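PDB 5MQR: beta-L-arabinobiosidase from Bacteroides thetaiotaomicron, which probably hydrolyses glycosidic bonds of plant pectin, as a large bacterial glycosidase that combines several domains in one chain. Local coordinates for residues A[468-479]-A[527-538]; A[970-978]-A[1044-1052]. One frame throughout, in Å; residues are numbered along the deposited sequence.

Following the chain from its N terminus, contact 1 comes first and pairs strands 470-479 and 530-537. This closes an excursion of 47 residues whose four strands all belong to the opposing sheet. Contact 2 comes far downstream, joining the start of helix 972-985 in the helical glycosidase domain to the loop 1044-1052 of the C-terminal beta domain, and closing a loop of 65 residues. The two neither nest nor cross: contact 1 is complete before contact 2 begins. Their centres lie about 48 Å apart on opposite sides of the chain's centre. Contact 1 lies within one beta domain, whereas contact 2 joins two domains.

Contact 1 (A[468-479]-A[527-538]); sequences SKELKVSFDLSA and GKTYHVEAVLST
Asp476 and His531 face each other across a non-hydrogen-bonded pair of two antiparallel strands. Backbone N-H and C=O groups tie the neighbouring pairs Leu471-Leu536, Val473-Ala534, Phe475-Val532 and Leu477-Tyr530 in both directions; Ala534 N to Val473 O measures 2.8 Å. From its CB the Asp476 side chain first meets Thr529, whose CG2 is 4.0 Å from that carbon. Its CG then lies near the plane of the imidazole, and OD1 accepts a hydrogen bond of 2.8 Å from His531 ND1. The donor comes from 47° out of the carboxylate plane, while OD1 stays near the ring plane, and the carboxylate and ring planes are 51° apart. OD2 is hydrogen-bonded to Asn606 ND2 on the adjacent strand 600-610, so both oxygens are engaged. A leucine in place of His531 would probably leave OD1 without its partner and let the carboxylate turn about its remaining bond.

On the same side of the sheet the bent Glu470 chain brings OE2 to Ser537 OG, a hydrogen bond modelled at a doubtfully short 2.5 Å; OG is also bonded to Asp540 N. The reverse side is largely apolar. There Phe475 CG sits between its backbone N and carbonyl carbon (chi1 55°), and the ring takes Val532 CB over one face, 4.1 Å from the centroid, in a CH-pi contact; Leu477 CD2 touches Val532 CG2 at 4.1 Å. At the far end a water accepts from Ala479 N and donates to Lys528 O, while Gly527 N bonds Ala479 O at 2.8 Å. The apolar face lies against Ile489, Phe491 and Ile567 of strands 487-492 and 564-570, two sheets packed face to face as in a beta sandwich, consistent with a sialidase-like carbohydrate-binding module.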
loop_
_atom_site.group_PDB
_atom_site.type_symbol
_atom_site.label_atom_id
_atom_site.label_comp_id
_atom_site.label_asym_id
_atom_site.label_seq_id
_atom_site.Cartn_x
_atom_site.Cartn_y
_atom_site.Cartn_z
ATOM N N SER A 468 5.799 -3.191 14.576
ATOM C CA SER A 468 5.567 -2.474 15.819
ATOM C C SER A 468 6.674 -2.726 16.853
ATOM O O SER A 468 7.169 -3.853 16.997
ATOM C CB SER A 468 4.203 -2.881 16.404
ATOM O OG SER A 468 3.120 -2.619 15.497
ATOM N N LYS A 469 7.040 -1.667 17.578
ATOM C CA LYS A 469 8.052 -1.717 18.638
ATOM C C LYS A 469 7.394 -2.008 19.968
ATOM O O LYS A 469 7.880 -2.847 20.715
ATOM C CB LYS A 469 8.835 -0.403 18.720
ATOM C CG LYS A 469 9.570 -0.042 17.449
ATOM C CD LYS A 469 10.175 1.366 17.500
ATOM C CE LYS A 469 10.491 1.896 16.084
ATOM N NZ LYS A 469 10.693 3.390 15.988
ATOM N N GLU A 470 6.307 -1.288 20.258
ATOM C CA GLU A 470 5.411 -1.589 21.376
ATOM C C GLU A 470 4.153 -2.238 20.790
ATOM O O GLU A 470 3.531 -1.686 19.864
ATOM C CB GLU A 470 5.041 -0.319 22.132
ATOM C CG GLU A 470 6.230 0.449 22.702
ATOM C CD GLU A 470 6.892 -0.272 23.879
ATOM O OE1 GLU A 470 6.181 -0.630 24.855
ATOM O OE2 GLU A 470 8.130 -0.487 23.826
ATOM N N LEU A 471 3.807 -3.417 21.308
ATOM C CA LEU A 471 2.717 -4.209 20.769
ATOM C C LEU A 471 1.875 -4.837 21.864
ATOM O O LEU A 471 2.417 -5.452 22.799
ATOM C CB LEU A 471 3.288 -5.300 19.865
ATOM C CG LEU A 471 2.344 -6.252 19.152
ATOM C CD1 LEU A 471 1.443 -5.509 18.186
ATOM C CD2 LEU A 471 3.141 -7.293 18.394
ATOM N N LYS A 472 0.555 -4.690 21.744
ATOM C CA LYS A 472 -0.391 -5.522 22.496
ATOM C C LYS A 472 -1.112 -6.414 21.528
ATOM O O LYS A 472 -1.488 -5.980 20.471
ATOM C CB LYS A 472 -1.418 -4.723 23.306
ATOM C CG LYS A 472 -0.796 -3.627 24.146
ATOM C CD LYS A 472 -1.637 -3.277 25.387
ATOM C CE LYS A 472 -0.952 -2.228 26.272
ATOM N NZ LYS A 472 -1.204 -0.857 25.729
ATOM N N VAL A 473 -1.261 -7.671 21.914
ATOM C CA VAL A 473 -1.918 -8.712 21.147
ATOM C C VAL A 473 -2.899 -9.372 22.089
ATOM O O VAL A 473 -2.494 -9.839 23.139
ATOM C CB VAL A 473 -0.898 -9.768 20.665
ATOM C CG1 VAL A 473 -1.598 -10.908 19.917
ATOM C CG2 VAL A 473 0.140 -9.100 19.775
ATOM N N SER A 474 -4.177 -9.408 21.750
ATOM C CA SER A 474 -5.104 -10.169 22.558
ATOM C C SER A 474 -5.978 -11.069 21.714
ATOM O O SER A 474 -6.192 -10.824 20.530
ATOM C CB SER A 474 -5.949 -9.255 23.433
ATOM O OG SER A 474 -6.736 -8.436 22.618
ATOM N N PHE A 475 -6.445 -12.139 22.335
ATOM C CA PHE A 475 -7.280 -13.113 21.659
ATOM C C PHE A 475 -7.847 -14.056 22.683
ATOM O O PHE A 475 -7.294 -14.194 23.774
ATOM C CB PHE A 475 -6.499 -13.899 20.570
ATOM C CG PHE A 475 -5.244 -14.571 21.071
ATOM C CD1 PHE A 475 -5.288 -15.866 21.578
ATOM C CD2 PHE A 475 -4.019 -13.913 21.029
ATOM C CE1 PHE A 475 -4.147 -16.478 22.050
ATOM C CE2 PHE A 475 -2.869 -14.535 21.503
ATOM C CZ PHE A 475 -2.936 -15.812 22.015
ATOM N N ASP A 476 -8.965 -14.682 22.330
ATOM C CA ASP A 476 -9.538 -15.766 23.116
ATOM C C ASP A 476 -9.033 -17.088 22.569
ATOM O O ASP A 476 -8.937 -17.265 21.368
ATOM C CB ASP A 476 -11.059 -15.712 23.086
ATOM C CG ASP A 476 -11.598 -14.477 23.741
ATOM O OD1 ASP A 476 -11.245 -14.230 24.909
ATOM O OD2 ASP A 476 -12.363 -13.735 23.101
ATOM N N LEU A 477 -8.739 -18.015 23.469
ATOM C CA LEU A 477 -8.066 -19.270 23.154
ATOM C C LEU A 477 -8.789 -20.391 23.855
ATOM O O LEU A 477 -9.067 -20.307 25.061
ATOM C CB LEU A 477 -6.634 -19.223 23.683
ATOM C CG LEU A 477 -5.720 -20.439 23.579
ATOM C CD1 LEU A 477 -5.457 -20.845 22.138
ATOM C CD2 LEU A 477 -4.416 -20.084 24.276
ATOM N N SER A 478 -9.061 -21.453 23.117
ATOM C CA SER A 478 -9.617 -22.684 23.683
ATOM C C SER A 478 -8.915 -23.868 23.065
ATOM O O SER A 478 -8.669 -23.876 21.865
ATOM C CB SER A 478 -11.101 -22.774 23.378
ATOM O OG SER A 478 -11.713 -23.751 24.204
ATOM N N ALA A 479 -8.606 -24.862 23.881
ATOM C CA ALA A 479 -8.002 -26.111 23.425
ATOM C C ALA A 479 -8.987 -27.262 23.606
ATOM O O ALA A 479 -9.613 -27.389 24.654
ATOM C CB ALA A 479 -6.737 -26.382 24.228
ATOM N N GLY A 527 -11.572 -27.394 26.697
ATOM C CA GLY A 527 -12.944 -26.864 26.564
ATOM C C GLY A 527 -13.244 -25.538 27.258
ATOM O O GLY A 527 -14.394 -25.133 27.364
ATOM N N LYS A 528 -12.210 -24.838 27.703
ATOM C CA LYS A 528 -12.348 -23.620 28.479
ATOM C C LYS A 528 -11.773 -22.485 27.634
ATOM O O LYS A 528 -10.749 -22.652 26.961
ATOM C CB LYS A 528 -11.568 -23.799 29.779
ATOM C CG LYS A 528 -11.939 -22.862 30.909
ATOM C CD LYS A 528 -11.534 -23.430 32.273
ATOM C CE LYS A 528 -12.040 -22.548 33.417
ATOM N NZ LYS A 528 -11.439 -21.187 33.340
ATOM N N THR A 529 -12.449 -21.347 27.655
ATOM C CA THR A 529 -12.034 -20.166 26.925
ATOM C C THR A 529 -11.206 -19.261 27.860
ATOM O O THR A 529 -11.680 -18.863 28.927
ATOM C CB THR A 529 -13.271 -19.430 26.379
ATOM O OG1 THR A 529 -13.907 -20.266 25.403
ATOM C CG2 THR A 529 -12.896 -18.094 25.723
ATOM N N TYR A 530 -9.976 -18.965 27.440
ATOM C CA TYR A 530 -9.042 -18.105 28.159
ATOM C C TYR A 530 -8.837 -16.817 27.344
ATOM O O TYR A 530 -8.610 -16.880 26.136
ATOM C CB TYR A 530 -7.697 -18.813 28.312
ATOM C CG TYR A 530 -7.737 -20.069 29.151
ATOM C CD1 TYR A 530 -7.838 -20.002 30.545
ATOM C CD2 TYR A 530 -7.662 -21.322 28.566
ATOM C CE1 TYR A 530 -7.868 -21.152 31.328
ATOM C CE2 TYR A 530 -7.690 -22.470 29.339
ATOM C CZ TYR A 530 -7.796 -22.373 30.715
ATOM O OH TYR A 530 -7.813 -23.503 31.452
ATOM N N HIS A 531 -8.950 -15.661 27.990
ATOM C CA HIS A 531 -8.640 -14.425 27.342
ATOM C C HIS A 531 -7.155 -14.110 27.560
ATOM O O HIS A 531 -6.728 -13.855 28.691
ATOM C CB HIS A 531 -9.526 -13.293 27.850
ATOM C CG HIS A 531 -9.362 -12.045 27.051
ATOM N ND1 HIS A 531 -9.727 -11.969 25.723
ATOM C CD2 HIS A 531 -8.812 -10.847 27.362
ATOM C CE1 HIS A 531 -9.418 -10.770 25.255
ATOM N NE2 HIS A 531 -8.868 -10.069 26.231
ATOM N N VAL A 532 -6.388 -14.145 26.476
ATOM C CA VAL A 532 -4.946 -13.965 26.531
ATOM C C VAL A 532 -4.585 -12.592 26.021
ATOM O O VAL A 532 -5.078 -12.198 24.968
ATOM C CB VAL A 532 -4.196 -14.984 25.663
ATOM C CG1 VAL A 532 -2.691 -14.860 25.889
ATOM C CG2 VAL A 532 -4.669 -16.391 26.003
ATOM N N GLU A 533 -3.754 -11.871 26.782
ATOM C CA GLU A 533 -3.193 -10.587 26.326
ATOM C C GLU A 533 -1.685 -10.630 26.506
ATOM O O GLU A 533 -1.175 -10.953 27.561
ATOM C CB GLU A 533 -3.775 -9.351 27.047
ATOM C CG GLU A 533 -3.361 -8.029 26.365
ATOM C CD GLU A 533 -4.076 -6.784 26.874
ATOM O OE1 GLU A 533 -4.781 -6.876 27.892
ATOM O OE2 GLU A 533 -3.915 -5.696 26.251
ATOM N N ALA A 534 -0.967 -10.334 25.440
ATOM C CA ALA A 534 0.477 -10.296 25.457
ATOM C C ALA A 534 0.916 -8.845 25.176
ATOM O O ALA A 534 0.469 -8.235 24.197
ATOM C CB ALA A 534 1.035 -11.253 24.430
ATOM N N VAL A 535 1.781 -8.306 26.040
ATOM C CA VAL A 535 2.342 -6.973 25.878
ATOM C C VAL A 535 3.855 -7.109 25.692
ATOM O O VAL A 535 4.540 -7.604 26.592
ATOM C CB VAL A 535 2.036 -6.101 27.104
ATOM C CG1 VAL A 535 2.594 -4.687 26.911
ATOM C CG2 VAL A 535 0.531 -6.114 27.372
ATOM N N LEU A 536 4.335 -6.689 24.516
ATOM C CA LEU A 536 5.713 -6.832 24.088
ATOM C C LEU A 536 6.339 -5.449 23.871
ATOM O O LEU A 536 5.715 -4.570 23.285
ATOM C CB LEU A 536 5.803 -7.613 22.781
ATOM C CG LEU A 536 5.270 -9.045 22.809
ATOM C CD1 LEU A 536 3.777 -9.093 22.502
ATOM C CD2 LEU A 536 6.038 -9.901 21.824
ATOM N N SER A 537 7.581 -5.282 24.310
ATOM C CA SER A 537 8.346 -4.043 24.072
ATOM C C SER A 537 9.711 -4.412 23.512
ATOM O O SER A 537 10.477 -5.099 24.183
ATOM C CB SER A 537 8.500 -3.239 25.374
ATOM O OG SER A 537 9.372 -2.134 25.203
ATOM N N THR A 538 10.014 -3.960 22.304
ATOM C CA THR A 538 11.312 -4.250 21.706
ATOM C C THR A 538 12.430 -3.489 22.396
ATOM O O THR A 538 13.516 -4.051 22.616
ATOM C CB THR A 538 11.336 -4.030 20.188
ATOM O OG1 THR A 538 11.026 -2.673 19.882
ATOM C CG2 THR A 538 10.315 -4.951 19.500
HETATM O O HOH W 1 -8.889 -24.638 26.719
#

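Contact 2 (A[970-978]-A[1044-1052]); sequences LSDSVYFRQ and PLIPADKWD
The first turns of helix 972-985, in the helical domain of a six-hairpin glycosidase, meet the loop leading into strand 1053-1061 through Asp972, Tyr975 and Phe976. Phe976 buries more than any other residue here. Its CG stands opposite its backbone N (chi1 -175°), which sends the ring away from the helix and into the loop. Lys1050 closes a type II turn that begins at Pro1047, and its chain, bent twice, curls across one face of that ring; CG sits 3.9 Å from the centroid as a CH-pi contact, and CE reaches 3.6 Å from Phe976 CE1. The rim of the same ring points into the indole of Trp1051. Phe976 CE2 is 3.6 Å from Trp1051 CZ2 and the planes stand at 78°, an offset edge-to-face pair. Lys1050 CG also lies over a face of that indole, so the lysine's methylene touches both rings. Trp1051 NE1 is held by Gln665 OE1, which should help fix the indole's rotation, and Phe668 meets both aromatic rings.

Nearer the backbone, Pro1047 CD rests 3.8 Å from Phe976 CB and the two side chains cross at about a right angle. At the preceding residue, Leu1045 presses on Tyr975: CD1 stands over the centre of the phenol ring, 3.9 Å from its centroid and 8° off the normal, while CB approaches Tyr975 CD2 at 3.7 Å. The other methyl of that leucine, CD2, faces the carboxylate of Asp972, 3.7 Å from OD1. No hydrogen bond crosses between the two segments. Leu1029 of helix 1022-1029 completes the cluster under Tyr975 and Phe976, giving an apolar, aromatic-rich interface between the helical glycosidase domain and a C-terminal beta domain related to that of glycosyl hydrolase family 65.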
loop_
_atom_site.group_PDB
_atom_site.type_symbol
_atom_site.label_atom_id
_atom_site.label_comp_id
_atom_site.label_asym_id
_atom_site.label_seq_id
_atom_site.Cartn_x
_atom_site.Cartn_y
_atom_site.Cartn_z
ATOM N N LEU A 970 -7.950 28.640 -14.866
ATOM C CA LEU A 970 -6.764 28.086 -14.248
ATOM C C LEU A 970 -6.758 26.553 -14.304
ATOM O O LEU A 970 -7.739 25.919 -13.933
ATOM C CB LEU A 970 -6.720 28.515 -12.788
ATOM C CG LEU A 970 -6.590 30.007 -12.511
ATOM C CD1 LEU A 970 -6.669 30.248 -11.014
ATOM C CD2 LEU A 970 -5.277 30.529 -13.078
ATOM N N SER A 971 -5.644 25.984 -14.760
ATOM C CA SER A 971 -5.431 24.551 -14.725
ATOM C C SER A 971 -4.647 24.159 -13.466
ATOM O O SER A 971 -4.085 24.989 -12.765
ATOM C CB SER A 971 -4.661 24.101 -15.975
ATOM O OG SER A 971 -3.409 24.743 -16.035
ATOM N N ASP A 972 -4.606 22.863 -13.209
ATOM C CA ASP A 972 -3.737 22.304 -12.181
ATOM C C ASP A 972 -2.257 22.721 -12.354
ATOM O O ASP A 972 -1.591 23.034 -11.361
ATOM C CB ASP A 972 -3.874 20.768 -12.120
ATOM C CG ASP A 972 -5.242 20.310 -11.610
ATOM O OD1 ASP A 972 -6.056 21.170 -11.221
ATOM O OD2 ASP A 972 -5.510 19.078 -11.618
ATOM N N SER A 973 -1.773 22.748 -13.597
ATOM C CA SER A 973 -0.387 23.124 -13.883
ATOM C C SER A 973 -0.050 24.475 -13.346
ATOM O O SER A 973 1.061 24.686 -12.869
ATOM C CB SER A 973 -0.096 23.137 -15.387
ATOM O OG SER A 973 -0.118 21.813 -15.825
ATOM N N VAL A 974 -0.997 25.394 -13.462
ATOM C CA VAL A 974 -0.791 26.717 -12.958
ATOM C C VAL A 974 -0.655 26.736 -11.432
ATOM O O VAL A 974 0.239 27.400 -10.908
ATOM C CB VAL A 974 -1.892 27.698 -13.430
ATOM C CG1 VAL A 974 -1.740 29.061 -12.752
ATOM C CG2 VAL A 974 -1.807 27.867 -14.942
ATOM N N TYR A 975 -1.556 26.053 -10.741
ATOM C CA TYR A 975 -1.493 26.005 -9.284
ATOM C C TYR A 975 -0.191 25.301 -8.845
ATOM O O TYR A 975 0.519 25.786 -7.951
ATOM C CB TYR A 975 -2.730 25.311 -8.663
ATOM C CG TYR A 975 -2.585 25.081 -7.185
ATOM C CD1 TYR A 975 -2.970 26.048 -6.255
ATOM C CD2 TYR A 975 -2.036 23.911 -6.708
ATOM C CE1 TYR A 975 -2.799 25.842 -4.878
ATOM C CE2 TYR A 975 -1.868 23.685 -5.354
ATOM C CZ TYR A 975 -2.247 24.647 -4.438
ATOM O OH TYR A 975 -2.065 24.387 -3.095
ATOM N N PHE A 976 0.104 24.168 -9.469
ATOM C CA PHE A 976 1.300 23.400 -9.140
ATOM C C PHE A 976 2.544 24.236 -9.321
ATOM O O PHE A 976 3.426 24.227 -8.465
ATOM C CB PHE A 976 1.440 22.138 -10.008
ATOM C CG PHE A 976 2.593 21.259 -9.607
ATOM C CD1 PHE A 976 3.860 21.445 -10.162
ATOM C CD2 PHE A 976 2.424 20.280 -8.647
ATOM C CE1 PHE A 976 4.934 20.664 -9.770
ATOM C CE2 PHE A 976 3.485 19.460 -8.273
ATOM C CZ PHE A 976 4.750 19.660 -8.822
ATOM N N ARG A 977 2.598 24.958 -10.436
ATOM C CA ARG A 977 3.757 25.765 -10.783
ATOM C C ARG A 977 4.001 26.860 -9.744
ATOM O O ARG A 977 5.141 27.110 -9.378
ATOM C CB ARG A 977 3.610 26.349 -12.201
ATOM C CG ARG A 977 4.793 27.159 -12.728
ATOM C CD ARG A 977 6.104 26.356 -12.669
ATOM N NE ARG A 977 7.242 27.138 -13.156
ATOM C CZ ARG A 977 8.533 26.889 -12.896
ATOM N NH1 ARG A 977 8.922 25.863 -12.131
ATOM N NH2 ARG A 977 9.462 27.698 -13.405
ATOM N N GLN A 978 2.941 27.479 -9.239
ATOM C CA GLN A 978 3.097 28.521 -8.220
ATOM C C GLN A 978 3.509 27.936 -6.876
ATOM O O GLN A 978 4.286 28.561 -6.164
ATOM C CB GLN A 978 1.834 29.378 -8.077
ATOM C CG GLN A 978 1.640 30.363 -9.217
ATOM C CD GLN A 978 2.853 31.275 -9.421
ATOM O OE1 GLN A 978 3.494 31.674 -8.464
ATOM N NE2 GLN A 978 3.174 31.586 -10.659
ATOM N N PRO A 1044 -6.972 16.566 -5.465
ATOM C CA PRO A 1044 -5.604 17.033 -5.672
ATOM C C PRO A 1044 -5.465 17.932 -6.882
ATOM O O PRO A 1044 -6.030 17.648 -7.916
ATOM C CB PRO A 1044 -4.808 15.754 -5.891
ATOM C CG PRO A 1044 -5.681 14.654 -5.431
ATOM C CD PRO A 1044 -7.083 15.110 -5.621
ATOM N N LEU A 1045 -4.715 19.011 -6.734
ATOM C CA LEU A 1045 -4.432 19.909 -7.838
ATOM C C LEU A 1045 -3.020 19.652 -8.353
ATOM O O LEU A 1045 -2.205 20.548 -8.457
ATOM C CB LEU A 1045 -4.600 21.372 -7.389
ATOM C CG LEU A 1045 -5.921 21.698 -6.719
ATOM C CD1 LEU A 1045 -5.866 23.090 -6.117
ATOM C CD2 LEU A 1045 -7.085 21.517 -7.673
ATOM N N ILE A 1046 -2.722 18.404 -8.632
ATOM C CA ILE A 1046 -1.459 18.007 -9.210
ATOM C C ILE A 1046 -1.861 17.595 -10.620
ATOM O O ILE A 1046 -2.869 16.929 -10.784
ATOM C CB ILE A 1046 -0.869 16.856 -8.401
ATOM C CG1 ILE A 1046 -0.618 17.349 -6.992
ATOM C CG2 ILE A 1046 0.428 16.352 -9.019
ATOM C CD1 ILE A 1046 -0.134 16.282 -6.036
ATOM N N PRO A 1047 -1.126 18.038 -11.652
ATOM C CA PRO A 1047 -1.484 17.549 -12.982
ATOM C C PRO A 1047 -1.274 16.056 -13.155
ATOM O O PRO A 1047 -0.487 15.418 -12.418
ATOM C CB PRO A 1047 -0.560 18.317 -13.934
ATOM C CG PRO A 1047 0.393 19.083 -13.089
ATOM C CD PRO A 1047 -0.131 19.125 -11.691
ATOM N N ALA A 1048 -1.987 15.516 -14.132
ATOM C CA ALA A 1048 -1.782 14.149 -14.568
ATOM C C ALA A 1048 -0.340 14.027 -15.058
ATOM O O ALA A 1048 0.160 14.911 -15.779
ATOM C CB ALA A 1048 -2.769 13.772 -15.686
ATOM N N ASP A 1049 0.325 12.961 -14.620
ATOM C CA ASP A 1049 1.711 12.631 -15.028
ATOM C C ASP A 1049 2.797 13.517 -14.438
ATOM O O ASP A 1049 3.938 13.501 -14.922
ATOM C CB ASP A 1049 1.864 12.540 -16.566
ATOM C CG ASP A 1049 0.945 11.516 -17.165
ATOM O OD1 ASP A 1049 1.204 10.305 -16.926
ATOM O OD2 ASP A 1049 -0.044 11.912 -17.831
ATOM N N LYS A 1050 2.471 14.281 -13.399
ATOM C CA LYS A 1050 3.494 15.040 -12.704
ATOM C C LYS A 1050 4.330 14.081 -11.848
ATOM O O LYS A 1050 5.541 14.032 -12.000
ATOM C CB LYS A 1050 2.856 16.128 -11.836
ATOM C CG LYS A 1050 3.810 16.953 -10.989
ATOM C CD LYS A 1050 4.951 17.585 -11.772
ATOM C CE LYS A 1050 4.481 18.664 -12.738
ATOM N NZ LYS A 1050 5.659 19.315 -13.401
ATOM N N TRP A 1051 3.652 13.332 -10.969
ATOM C CA TRP A 1051 4.260 12.407 -10.020
ATOM C C TRP A 1051 3.681 10.971 -10.124
ATOM O O TRP A 1051 2.466 10.770 -10.035
ATOM C CB TRP A 1051 4.045 12.914 -8.581
ATOM C CG TRP A 1051 4.767 14.176 -8.243
ATOM C CD1 TRP A 1051 5.849 14.729 -8.898
ATOM C CD2 TRP A 1051 4.504 15.031 -7.126
ATOM N NE1 TRP A 1051 6.222 15.892 -8.285
ATOM C CE2 TRP A 1051 5.420 16.098 -7.194
ATOM C CE3 TRP A 1051 3.564 15.010 -6.087
ATOM C CZ2 TRP A 1051 5.433 17.131 -6.253
ATOM C CZ3 TRP A 1051 3.568 16.040 -5.165
ATOM C CH2 TRP A 1051 4.511 17.081 -5.248
ATOM N N ASP A 1052 4.555 9.973 -10.243
ATOM C CA ASP A 1052 4.116 8.581 -10.286
ATOM C C ASP A 1052 3.497 8.125 -8.978
ATOM O O ASP A 1052 2.705 7.189 -8.974
ATOM C CB ASP A 1052 5.273 7.644 -10.610
ATOM C CG ASP A 1052 5.743 7.766 -12.032
ATOM O OD1 ASP A 1052 5.062 8.400 -12.880
ATOM O OD2 ASP A 1052 6.810 7.195 -12.300
#